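PDB 6EHD: OmpT protein from Vibrio cholerae serotype O1, which probably acts as a general diffusion porin, an outer-membrane beta-barrel channel that lets ions and small hydrophilic solutes pass. Local coordinates for residues 93-98 / 106-111; 112-117 / 167-172; 150-155 / 213-218; 228-233 / 293-298. The protein carries 1 engineered substitution. All blocks are in the same frame, centred on the assembly; numbering follows the deposited sequence.

Interaction 1 of 4, residues 93-98 / 106-111; sequences DVYGAD and TGLRYG. With C8E ((hydroxyethyloxy)tri(ethyloxy)octane), chain B.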
# COMPACT_ATOMS: atom_id res chain seq x y z
N ASP A 93 -2.31 4.01 3.60
CA ASP A 93 -3.17 5.14 3.18
C ASP A 93 -2.28 6.27 2.67
O ASP A 93 -2.57 6.94 1.61
CB ASP A 93 -4.00 5.69 4.36
CG ASP A 93 -5.06 4.73 4.92
OD1 ASP A 93 -5.40 3.73 4.27
OD2 ASP A 93 -5.52 5.04 6.11
N VAL A 94 -1.20 6.59 3.42
CA VAL A 94 -0.33 7.74 3.05
C VAL A 94 0.55 7.39 1.82
O VAL A 94 0.68 8.18 0.91
CB VAL A 94 0.57 8.14 4.23
CG1 VAL A 94 1.75 9.06 3.86
CG2 VAL A 94 -0.23 8.65 5.44
N TYR A 95 1.12 6.18 1.79
CA TYR A 95 1.82 5.62 0.64
C TYR A 95 3.07 6.48 0.28
O TYR A 95 3.85 6.90 1.24
CB TYR A 95 0.84 5.35 -0.55
CG TYR A 95 1.28 4.23 -1.48
CD1 TYR A 95 1.58 2.91 -0.99
CD2 TYR A 95 1.36 4.41 -2.90
CE1 TYR A 95 2.00 1.89 -1.83
CE2 TYR A 95 1.71 3.32 -3.75
CZ TYR A 95 2.08 2.08 -3.23
OH TYR A 95 2.45 1.02 -4.07
N GLY A 96 3.27 6.76 -1.02
CA GLY A 96 4.50 7.50 -1.48
C GLY A 96 4.50 7.54 -2.98
O GLY A 96 3.45 7.29 -3.59
N ALA A 97 5.64 7.88 -3.57
CA ALA A 97 5.76 8.17 -4.99
C ALA A 97 5.89 6.88 -5.85
O ALA A 97 6.92 6.61 -6.47
CB ALA A 97 6.94 9.18 -5.26
N ASP A 98 4.77 6.14 -5.90
CA ASP A 98 4.57 5.05 -6.82
C ASP A 98 3.21 5.26 -7.55
O ASP A 98 2.15 5.30 -6.80
CB ASP A 98 4.59 3.63 -6.12
CG ASP A 98 3.93 2.51 -7.02
OD1 ASP A 98 4.13 2.55 -8.28
OD2 ASP A 98 3.21 1.63 -6.48
N THR A 106 8.36 -0.83 -4.85
CA THR A 106 9.46 -1.59 -4.23
C THR A 106 10.23 -0.72 -3.20
O THR A 106 10.86 -1.29 -2.29
CB THR A 106 10.54 -2.11 -5.19
OG1 THR A 106 11.17 -1.03 -5.90
CG2 THR A 106 9.83 -3.06 -6.25
N GLY A 107 10.19 0.60 -3.37
CA GLY A 107 10.92 1.55 -2.47
C GLY A 107 10.12 1.96 -1.22
O GLY A 107 10.58 2.81 -0.41
N LEU A 108 8.89 1.40 -1.03
CA LEU A 108 8.05 1.78 0.09
C LEU A 108 8.10 0.62 1.06
O LEU A 108 7.79 -0.52 0.68
CB LEU A 108 6.63 2.18 -0.37
CG LEU A 108 6.58 3.22 -1.50
CD1 LEU A 108 5.14 3.50 -1.92
CD2 LEU A 108 7.27 4.59 -1.20
N ARG A 109 8.66 0.87 2.26
CA ARG A 109 9.14 -0.26 3.08
C ARG A 109 8.31 -0.55 4.36
O ARG A 109 8.78 -1.24 5.26
CB ARG A 109 10.61 -0.01 3.49
CG ARG A 109 11.56 0.29 2.34
CD ARG A 109 11.46 -0.67 1.14
NE ARG A 109 11.65 -2.09 1.56
CZ ARG A 109 10.95 -3.14 1.16
NH1 ARG A 109 9.99 -3.05 0.23
NH2 ARG A 109 11.22 -4.37 1.68
N TYR A 110 7.09 -0.02 4.45
CA TYR A 110 6.24 -0.16 5.66
C TYR A 110 5.60 -1.60 5.80
O TYR A 110 5.17 -1.96 6.92
CB TYR A 110 5.07 0.87 5.64
CG TYR A 110 4.14 0.78 4.44
CD1 TYR A 110 4.43 1.47 3.23
CD2 TYR A 110 3.01 -0.04 4.46
CE1 TYR A 110 3.61 1.31 2.10
CE2 TYR A 110 2.20 -0.21 3.34
CZ TYR A 110 2.49 0.47 2.16
OH TYR A 110 1.65 0.27 1.07
N GLY A 111 5.45 -2.32 4.67
CA GLY A 111 4.56 -3.47 4.56
C GLY A 111 5.23 -4.82 4.65
O GLY A 111 4.59 -5.87 4.45
O9 C8E B . -6.79 8.71 5.33
C10 C8E B . -8.19 8.75 5.53
C11 C8E B . -8.88 10.00 5.03
O12 C8E B . -8.04 11.15 5.12
C13 C8E B . -8.70 12.36 4.74
C14 C8E B . -7.70 13.53 4.68
O15 C8E B . -6.48 13.27 3.92
C16 C8E B . -5.70 14.47 3.79
C17 C8E B . -4.24 14.19 3.50
O18 C8E B . -4.01 13.05 2.70
C19 C8E B . -2.67 12.70 2.32
C20 C8E B . -2.16 11.47 3.07
O21 C8E B . -3.08 10.43 2.83

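Interaction 2 of 4, residues 112-117 / 167-172; sequences TLSDAL and GQNRDK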
# COMPACT_ATOMS: atom_id res chain seq x y z
N THR A 112 6.51 -4.81 4.90
CA THR A 112 7.33 -6.05 4.82
C THR A 112 6.79 -7.23 5.68
O THR A 112 6.77 -8.37 5.19
CB THR A 112 8.79 -5.75 5.19
OG1 THR A 112 9.17 -4.58 4.48
CG2 THR A 112 9.77 -6.94 4.87
N LEU A 113 6.32 -6.92 6.89
CA LEU A 113 5.66 -7.85 7.82
C LEU A 113 4.13 -7.87 7.88
O LEU A 113 3.54 -8.93 8.13
CB LEU A 113 6.24 -7.66 9.23
CG LEU A 113 7.76 -7.61 9.43
CD1 LEU A 113 8.18 -7.38 10.87
CD2 LEU A 113 8.47 -8.84 8.89
N SER A 114 3.48 -6.72 7.63
CA SER A 114 2.05 -6.52 7.88
C SER A 114 1.21 -6.85 6.65
O SER A 114 0.02 -7.11 6.80
CB SER A 114 1.80 -5.04 8.33
OG SER A 114 2.16 -4.15 7.26
N ASP A 115 1.80 -6.81 5.43
CA ASP A 115 1.03 -6.81 4.17
C ASP A 115 -0.07 -5.69 4.16
O ASP A 115 -1.11 -5.86 3.59
CB ASP A 115 0.37 -8.19 3.88
CG ASP A 115 1.40 -9.31 3.70
OD1 ASP A 115 2.61 -9.05 3.46
OD2 ASP A 115 0.99 -10.48 3.83
N ALA A 116 0.18 -4.59 4.87
CA ALA A 116 -0.61 -3.40 4.81
C ALA A 116 -1.96 -3.55 5.53
O ALA A 116 -2.81 -2.70 5.36
CB ALA A 116 -0.78 -2.91 3.37
N LEU A 117 -2.10 -4.53 6.42
CA LEU A 117 -3.38 -4.80 7.08
C LEU A 117 -3.16 -5.18 8.55
O LEU A 117 -2.23 -5.94 8.83
CB LEU A 117 -4.00 -5.99 6.33
CG LEU A 117 -5.20 -6.78 6.88
CD1 LEU A 117 -6.39 -5.86 6.87
CD2 LEU A 117 -5.49 -8.04 6.08
N GLY A 167 6.91 4.43 11.64
CA GLY A 167 6.43 3.55 12.70
C GLY A 167 7.23 2.29 12.95
O GLY A 167 8.38 2.14 12.52
N GLN A 168 6.59 1.41 13.75
CA GLN A 168 7.14 0.13 14.12
C GLN A 168 6.13 -0.99 14.12
O GLN A 168 5.00 -0.80 14.60
CB GLN A 168 7.84 0.26 15.55
CG GLN A 168 8.70 -0.96 15.82
CD GLN A 168 9.52 -0.77 17.10
OE1 GLN A 168 10.71 -0.30 17.09
NE2 GLN A 168 8.85 -0.99 18.18
N ASN A 169 6.50 -2.14 13.54
CA ASN A 169 5.62 -3.29 13.33
C ASN A 169 6.40 -4.55 13.79
O ASN A 169 7.53 -4.76 13.36
CB ASN A 169 5.21 -3.39 11.85
CG ASN A 169 4.30 -4.56 11.48
OD1 ASN A 169 4.42 -5.02 10.34
ND2 ASN A 169 3.31 -5.00 12.37
N ARG A 170 5.83 -5.31 14.74
CA ARG A 170 6.52 -6.53 15.30
C ARG A 170 5.69 -7.75 15.14
O ARG A 170 4.49 -7.72 15.44
CB ARG A 170 6.83 -6.35 16.82
CG ARG A 170 7.72 -7.48 17.39
CD ARG A 170 8.28 -7.11 18.77
NE ARG A 170 8.92 -8.28 19.40
CZ ARG A 170 9.32 -8.31 20.67
NH1 ARG A 170 9.16 -7.26 21.49
NH2 ARG A 170 9.90 -9.41 21.15
N ASP A 171 6.30 -8.84 14.65
CA ASP A 171 5.63 -10.12 14.54
C ASP A 171 6.51 -11.18 15.28
O ASP A 171 7.63 -11.50 14.83
CB ASP A 171 5.45 -10.57 13.12
CG ASP A 171 4.57 -11.86 13.01
OD1 ASP A 171 4.72 -12.78 13.82
OD2 ASP A 171 3.70 -11.93 12.14
N LYS A 172 5.99 -11.71 16.38
CA LYS A 172 6.78 -12.60 17.27
C LYS A 172 6.95 -14.00 16.72
O LYS A 172 7.78 -14.73 17.23
CB LYS A 172 6.15 -12.63 18.67
CG LYS A 172 6.42 -11.37 19.47
CD LYS A 172 5.52 -11.30 20.71
CE LYS A 172 5.80 -10.06 21.51
NZ LYS A 172 5.12 -10.09 22.84
O HOH W 1 5.89 -4.25 8.20

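Interaction 3 of 4, residues 150-155 / 213-218; sequences ELYVGA and TYYNAE. With C8E ((hydroxyethyloxy)tri(ethyloxy)octane), chain K; C8E ((hydroxyethyloxy)tri(ethyloxy)octane), chain J.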
# COMPACT_ATOMS: atom_id res chain seq x y z
N GLU A 150 2.01 3.82 14.42
CA GLU A 150 2.38 4.68 13.27
C GLU A 150 1.95 6.11 13.45
O GLU A 150 0.90 6.37 14.04
CB GLU A 150 1.72 4.10 11.96
CG GLU A 150 2.14 2.67 11.65
CD GLU A 150 1.68 2.16 10.25
OE1 GLU A 150 0.48 2.46 9.93
OE2 GLU A 150 2.47 1.47 9.58
N LEU A 151 2.71 7.06 12.87
CA LEU A 151 2.40 8.50 12.89
C LEU A 151 2.98 9.16 11.67
O LEU A 151 4.20 8.95 11.41
CB LEU A 151 2.99 9.18 14.16
CG LEU A 151 2.93 10.71 14.24
CD1 LEU A 151 1.52 11.15 14.34
CD2 LEU A 151 3.69 11.28 15.47
N TYR A 152 2.15 9.91 10.95
CA TYR A 152 2.54 10.69 9.75
C TYR A 152 1.96 12.12 9.87
O TYR A 152 0.82 12.32 10.39
CB TYR A 152 2.03 9.98 8.45
CG TYR A 152 2.72 8.67 8.14
CD1 TYR A 152 2.36 7.47 8.75
CD2 TYR A 152 3.74 8.60 7.18
CE1 TYR A 152 3.02 6.28 8.46
CE2 TYR A 152 4.35 7.41 6.84
CZ TYR A 152 4.02 6.25 7.49
OH TYR A 152 4.71 5.06 7.18
N VAL A 153 2.65 13.11 9.28
CA VAL A 153 2.14 14.51 9.18
C VAL A 153 2.36 15.04 7.78
O VAL A 153 3.38 14.67 7.15
CB VAL A 153 2.86 15.45 10.23
CG1 VAL A 153 4.35 15.52 9.99
CG2 VAL A 153 2.36 16.86 10.12
N GLY A 154 1.55 15.97 7.30
CA GLY A 154 1.76 16.55 5.97
C GLY A 154 1.06 17.89 5.82
O GLY A 154 0.24 18.32 6.66
N ALA A 155 1.39 18.53 4.73
CA ALA A 155 0.80 19.82 4.33
C ALA A 155 1.01 20.12 2.88
O ALA A 155 1.90 19.51 2.26
CB ALA A 155 1.37 20.96 5.22
N THR A 213 10.18 9.99 -3.07
CA THR A 213 10.11 9.46 -1.71
C THR A 213 11.46 8.80 -1.30
O THR A 213 12.05 7.98 -2.07
CB THR A 213 9.01 8.37 -1.52
OG1 THR A 213 7.70 8.90 -1.82
CG2 THR A 213 9.08 7.72 -0.11
N TYR A 214 11.96 9.23 -0.11
CA TYR A 214 13.02 8.52 0.57
C TYR A 214 12.43 7.61 1.66
O TYR A 214 11.60 8.08 2.48
CB TYR A 214 13.95 9.55 1.22
CG TYR A 214 14.72 10.54 0.36
CD1 TYR A 214 15.03 10.28 -0.98
CD2 TYR A 214 15.34 11.68 0.96
CE1 TYR A 214 15.74 11.20 -1.78
CE2 TYR A 214 16.12 12.53 0.19
CZ TYR A 214 16.40 12.25 -1.18
OH TYR A 214 17.23 13.09 -1.94
N TYR A 215 12.87 6.38 1.79
CA TYR A 215 12.45 5.49 2.87
C TYR A 215 13.73 4.82 3.49
O TYR A 215 14.69 4.46 2.79
CB TYR A 215 11.46 4.29 2.38
CG TYR A 215 10.09 4.28 2.97
CD1 TYR A 215 9.87 3.77 4.30
CD2 TYR A 215 8.97 4.74 2.28
CE1 TYR A 215 8.62 3.77 4.88
CE2 TYR A 215 7.70 4.74 2.83
CZ TYR A 215 7.50 4.30 4.16
OH TYR A 215 6.23 4.32 4.75
N ASN A 216 13.73 4.67 4.80
CA ASN A 216 14.64 3.76 5.50
C ASN A 216 13.81 2.73 6.26
O ASN A 216 12.75 3.05 6.82
CB ASN A 216 15.53 4.47 6.55
CG ASN A 216 16.84 5.09 5.96
OD1 ASN A 216 17.45 4.67 4.90
ND2 ASN A 216 17.34 6.08 6.70
N ALA A 217 14.36 1.52 6.37
CA ALA A 217 13.81 0.55 7.30
C ALA A 217 14.94 -0.26 7.95
O ALA A 217 16.02 -0.39 7.36
CB ALA A 217 12.83 -0.41 6.66
N GLU A 218 14.64 -0.73 9.16
CA GLU A 218 15.56 -1.65 9.93
C GLU A 218 14.81 -2.85 10.40
O GLU A 218 13.75 -2.71 11.05
CB GLU A 218 16.21 -0.94 11.17
CG GLU A 218 17.21 -1.90 11.93
CD GLU A 218 18.17 -1.11 12.81
OE1 GLU A 218 19.12 -0.54 12.24
OE2 GLU A 218 18.00 -1.10 14.05
C1 C8E K . 14.13 13.77 11.72
C2 C8E K . 14.10 12.74 12.84
C3 C8E K . 14.56 11.39 12.34
C4 C8E K . 13.83 10.30 13.06
C5 C8E K . 14.45 9.01 12.73
C6 C8E K . 13.72 7.86 13.36
C7 C8E K . 14.29 6.62 12.72
C8 C8E K . 13.72 5.30 13.19
O9 C8E K . 14.35 4.34 12.32
C10 C8E K . 13.61 3.97 11.17
C11 C8E K . 14.54 3.74 9.99
O12 C8E K . 15.56 2.82 10.38
C1 C8E J . 14.20 16.09 9.98
C2 C8E J . 12.92 15.61 9.33
C3 C8E J . 12.39 16.68 8.40
C4 C8E J . 11.69 16.08 7.21
C5 C8E J . 10.61 16.99 6.67
C6 C8E J . 10.71 17.30 5.20
C7 C8E J . 12.05 17.78 4.67
C8 C8E J . 11.82 18.69 3.45
O9 C8E J . 11.09 17.96 2.48
C10 C8E J . 10.99 18.44 1.15
C11 C8E J . 10.45 17.24 0.38
O12 C8E J . 11.55 16.55 -0.24
C13 C8E J . 11.21 15.28 -0.76
C14 C8E J . 12.43 14.40 -0.75
O15 C8E J . 13.42 14.70 -1.75
C16 C8E J . 13.72 15.99 -2.17
C17 C8E J . 15.14 15.98 -2.73
O18 C8E J . 15.18 16.35 -4.09
C19 C8E J . 15.07 17.74 -4.33
C20 C8E J . 15.03 17.71 -5.84
O21 C8E J . 13.87 17.08 -6.40

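Interaction 4 of 4, residues 228-233 / 293-298; sequences IDEDAI and TTLGYT. With C8E ((hydroxyethyloxy)tri(ethyloxy)octane), chain F.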
# COMPACT_ATOMS: atom_id res chain seq x y z
N ILE A 228 19.23 -5.96 9.53
CA ILE A 228 19.33 -5.62 8.08
C ILE A 228 18.77 -4.17 7.93
O ILE A 228 17.67 -3.92 8.45
CB ILE A 228 18.53 -6.62 7.20
CG1 ILE A 228 19.15 -8.03 7.33
CG2 ILE A 228 18.59 -6.19 5.75
CD1 ILE A 228 18.31 -9.14 6.75
N ASP A 229 19.52 -3.27 7.29
CA ASP A 229 19.10 -1.89 6.99
C ASP A 229 18.73 -1.81 5.51
O ASP A 229 19.46 -2.41 4.65
CB ASP A 229 20.22 -0.87 7.28
CG ASP A 229 20.40 -0.61 8.82
OD1 ASP A 229 19.53 -0.96 9.64
OD2 ASP A 229 21.42 -0.01 9.17
N GLU A 230 17.64 -1.09 5.20
CA GLU A 230 17.29 -0.79 3.79
C GLU A 230 17.28 0.74 3.58
O GLU A 230 16.70 1.46 4.41
CB GLU A 230 15.87 -1.34 3.51
CG GLU A 230 15.69 -2.83 3.62
CD GLU A 230 14.24 -3.26 3.29
OE1 GLU A 230 13.29 -2.73 3.87
OE2 GLU A 230 14.05 -4.14 2.42
N ASP A 231 17.87 1.19 2.49
CA ASP A 231 17.85 2.61 2.08
C ASP A 231 17.18 2.64 0.68
O ASP A 231 17.68 1.96 -0.31
CB ASP A 231 19.33 3.11 1.89
CG ASP A 231 20.21 3.00 3.16
OD1 ASP A 231 19.73 2.92 4.34
OD2 ASP A 231 21.43 3.20 2.94
N ALA A 232 16.13 3.49 0.49
CA ALA A 232 15.32 3.40 -0.75
C ALA A 232 14.97 4.78 -1.30
O ALA A 232 14.71 5.72 -0.49
CB ALA A 232 14.02 2.62 -0.45
N ILE A 233 15.02 4.91 -2.62
CA ILE A 233 14.59 6.11 -3.31
C ILE A 233 13.59 5.69 -4.44
O ILE A 233 13.85 4.74 -5.19
CB ILE A 233 15.74 6.95 -3.87
CG1 ILE A 233 15.22 8.25 -4.48
CG2 ILE A 233 16.59 6.16 -4.88
CD1 ILE A 233 16.27 9.25 -5.01
N THR A 293 17.48 -7.61 -6.02
CA THR A 293 16.79 -8.09 -4.84
C THR A 293 15.65 -7.20 -4.28
O THR A 293 15.84 -5.97 -4.29
CB THR A 293 17.85 -8.24 -3.73
OG1 THR A 293 18.80 -9.26 -4.14
CG2 THR A 293 17.26 -8.61 -2.40
N THR A 294 14.54 -7.80 -3.84
CA THR A 294 13.59 -7.20 -2.86
C THR A 294 13.41 -8.12 -1.69
O THR A 294 13.34 -9.35 -1.93
CB THR A 294 12.22 -6.82 -3.50
OG1 THR A 294 11.33 -6.27 -2.52
CG2 THR A 294 11.49 -8.02 -4.12
N LEU A 295 13.32 -7.57 -0.45
CA LEU A 295 12.88 -8.32 0.73
C LEU A 295 11.35 -8.51 0.84
O LEU A 295 10.88 -9.09 1.80
CB LEU A 295 13.48 -7.80 2.04
CG LEU A 295 15.01 -7.69 1.95
CD1 LEU A 295 15.54 -7.12 3.26
CD2 LEU A 295 15.64 -9.02 1.60
N GLY A 296 10.58 -7.95 -0.12
CA GLY A 296 9.10 -8.09 -0.14
C GLY A 296 8.49 -6.68 -0.34
O GLY A 296 9.01 -5.73 0.22
N TYR A 297 7.42 -6.56 -1.12
CA TYR A 297 6.68 -5.25 -1.25
C TYR A 297 5.24 -5.50 -1.65
O TYR A 297 4.91 -6.60 -2.09
CB TYR A 297 7.43 -4.34 -2.23
CG TYR A 297 7.28 -4.63 -3.76
CD1 TYR A 297 8.01 -5.66 -4.40
CD2 TYR A 297 6.33 -3.92 -4.55
CE1 TYR A 297 7.87 -5.98 -5.74
CE2 TYR A 297 6.25 -4.17 -5.89
CZ TYR A 297 6.96 -5.23 -6.50
OH TYR A 297 6.86 -5.45 -7.85
N THR A 298 4.44 -4.42 -1.56
CA THR A 298 3.04 -4.41 -1.94
C THR A 298 2.78 -3.34 -3.01
O THR A 298 3.32 -2.25 -2.91
CB THR A 298 2.14 -4.16 -0.63
OG1 THR A 298 1.02 -3.32 -0.89
CG2 THR A 298 2.87 -3.57 0.50
O9 C8E F . 7.74 -12.87 -8.66
C10 C8E F . 8.14 -12.08 -9.76
C11 C8E F . 7.27 -10.84 -9.83
O12 C8E F . 7.96 -9.91 -10.68
C13 C8E F . 7.50 -8.57 -10.55
C14 C8E F . 8.43 -7.51 -11.11
O15 C8E F . 9.77 -7.48 -10.55
C16 C8E F . 9.73 -7.13 -9.17
C17 C8E F . 10.98 -7.66 -8.56
O18 C8E F . 11.89 -6.58 -8.57
C19 C8E F . 12.29 -6.18 -7.27
C20 C8E F . 13.73 -6.58 -7.24
O21 C8E F . 14.45 -5.67 -8.05
O HOH W 2 14.02 -4.71 -0.23

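Interaction 1 of 4, residues 93-98 / 106-111
The Y95 ring has L108 seated on one face, with Y110 OH and D98 O both in plane at its edge. CD1 of L108 lies 3.5 Å from the centroid of the Y95 ring and only 11° off its normal, a CH-pi contact almost over the centre, and the two side chains cross at about a right angle. At the edge, Y110 OH is 3.3 Å from Y95 CE1; the Y110 ring itself meets Y95 obliquely. Y95 is the first residue past the short helix, at positive phi; chi1 near -153° sets CG opposite its own N and brings the ring under the L108 methyl. The other branch of L108 fits over the backbone, CD2 being 4.0 Å from G96 CA, where the glycine has no side chain to obstruct it. Beyond the rings, Y95 OH donates to D98 OD2 at 2.6 Å, using the anti lone pair of the carboxylate, and also takes the backbone N-H of K300. Y110 OH is bound to D92. This is the loop that porins fold into the barrel to narrow the pore. Between the two segments the grip is apolar and aromatic, while both phenol oxygens are paired with other groups: the hydrogen bonds probably hold the tyrosines in this orientation, and the L108 methyl covers that face of the ring.

Interaction 2 of 4, residues 112-117 / 167-172
L113 and S114, on the constriction loop folded into the barrel, rest on N169 of the wall strand 160-171. The side-chain amide oxygen of N169 does most of the touching: N169 OD1 lies 3.4 Å from L113 CB and 3.3 Å from S114 CB, wedged against the start of both side chains. It is also near S114 N, but the angle is too poor for a hydrogen bond. A water makes the link that the direct approach misses, accepting from L113 N at 3.0 Å and donating to N169 OD1 at 2.7 Å. Farther along the leucine, CD1 comes within 3.7 Å of N169 O, so its branched end lies alongside the strand backbone toward D171. N169 gets across because CG is anti to its backbone N (chi1 179°), which carries the amide toward the loop.

In the next shell, Q146 does the positioning. Its OE1 and the carbonyl of E147 receive N169 ND2, which settles the amide with OD1 facing the loop. The NE2 of Q146 reaches both L113 O and D171 OD2, tying loop and strand through one side chain, while D171 OD1 accepts a hydrogen bond from the backbone N of A173. On the loop side, the chain reverses in a type I' beta turn from S114 to L117, closed by a weak backbone bond. An ST turn is superposed on it: A116 N donates to S114 OG at 3.1 Å, with an N-H...O angle of 158°.

Interaction 3 of 4, residues 150-155 / 213-218
Two staves of the porin barrel wall, strands 147-157 and 208-221, meet here inside the barrel across the curve of the barrel wall, with strands 160-171 and 184-205 running between them. Their backbones stay well apart, the closest CA atoms, those of Y152 and Y215, being 13.1 Å from each other, and the gap is closed by two long side chains alone. Y152 OH donates to Y215 OH at 3.0 Å. Each hydroxyl lies near the plane of the other tyrosine's ring, at its edge, and the side chains cross at about a right angle, so the rings do not stack; oxygen meets oxygen. The hydroxyl of Y215 reaches Y152 with chi1 at -118°, off the usual staggered values. The Y215 ring packs against R109 and Y110 of the inturned loop and against E198 of the wall. Y152 is likewise enclosed by T90, S91 and V94 of the short helix 90-94, and by Y196 and E198.

Residues flanking Y215 on its own strand belong to the other surface, where detergent is bound. One detergent molecule places its O15 3.8 Å above the Y214 ring, offset toward the rim, and another brings C11 to within 3.7 Å of N216 CB. This alternation, one residue turned into the barrel and the next toward the membrane-facing surface, is the pattern of an antiparallel transmembrane beta barrel.

Interaction 4 of 4, residues 228-233 / 293-298
L295 reaches over to E230 and I228, and the tighter of the two meetings is with the carboxylate. L295 CD1 is 3.4 Å from E230 OE2, and the same oxygen also touches L295 CB and CG, so it lies along the flank of the leucine. A water completes this side, donating to E230 OE2 at 2.7 Å and accepting from L295 N at 3.0 Å, which ties the L295 backbone N to the same carboxylate oxygen its methyl touches. E230 attains this position with its chain extended beyond CG (chi2 -179°), and the other oxygen, OE1, forms a salt bridge with R109 of the constriction loop. Carboxylate against methyl would be a poor match on its own, but with arginine and water engaged the charge is probably well compensated.

The looser side is apolar. I228 CG2 approaches L295 CD1 at 4.0 Å, obliquely, and both residues remain partly exposed. L295 itself stands at a corner of its chain, and an ST turn shapes that corner: G296 N donates to T294 OG1 at 3.0 Å with an angle of 162°. A detergent molecule lies on another side of the segment, its C19 3.7 Å from T294 CG2.

Around the contact, strand 227-242 is bonded into the barrel wall between strands 208-221 and 245-258. L295 also touches L219 of the former, and R109, which reaches G296 O as well. Strand 293-299, paired with 304-307 and 309-311 in a small separate sheet, lies on the excursion between wall strands 281-291 and 314-324, folded inward against the constriction loop (Y297 on T106, T298 on Y110), so the contact joins an inturned segment to the wall.

In the fold
From the N terminus, the chain first builds barrel strands, then turns inward at helix 90-94. Interaction 1 closes a short loop within that inward excursion. Directly after it, 112-117 opens interaction 2, which reaches forward to strand 160-171 and joins the loop's returning part to the wall. Interaction 3 starts on strand 147-157 before interaction 2 has closed and ends on strand 208-221, so these two cross. Interaction 4 comes last in series, joining the next wall strand, 227-242, to 293-298 on the inward excursion between strands 281-291 and 314-324. None nests within another. R109 and A97 carry interaction 1 to the segments of 4 and 3 respectively, so the inward loop is tied to several parts of the barrel.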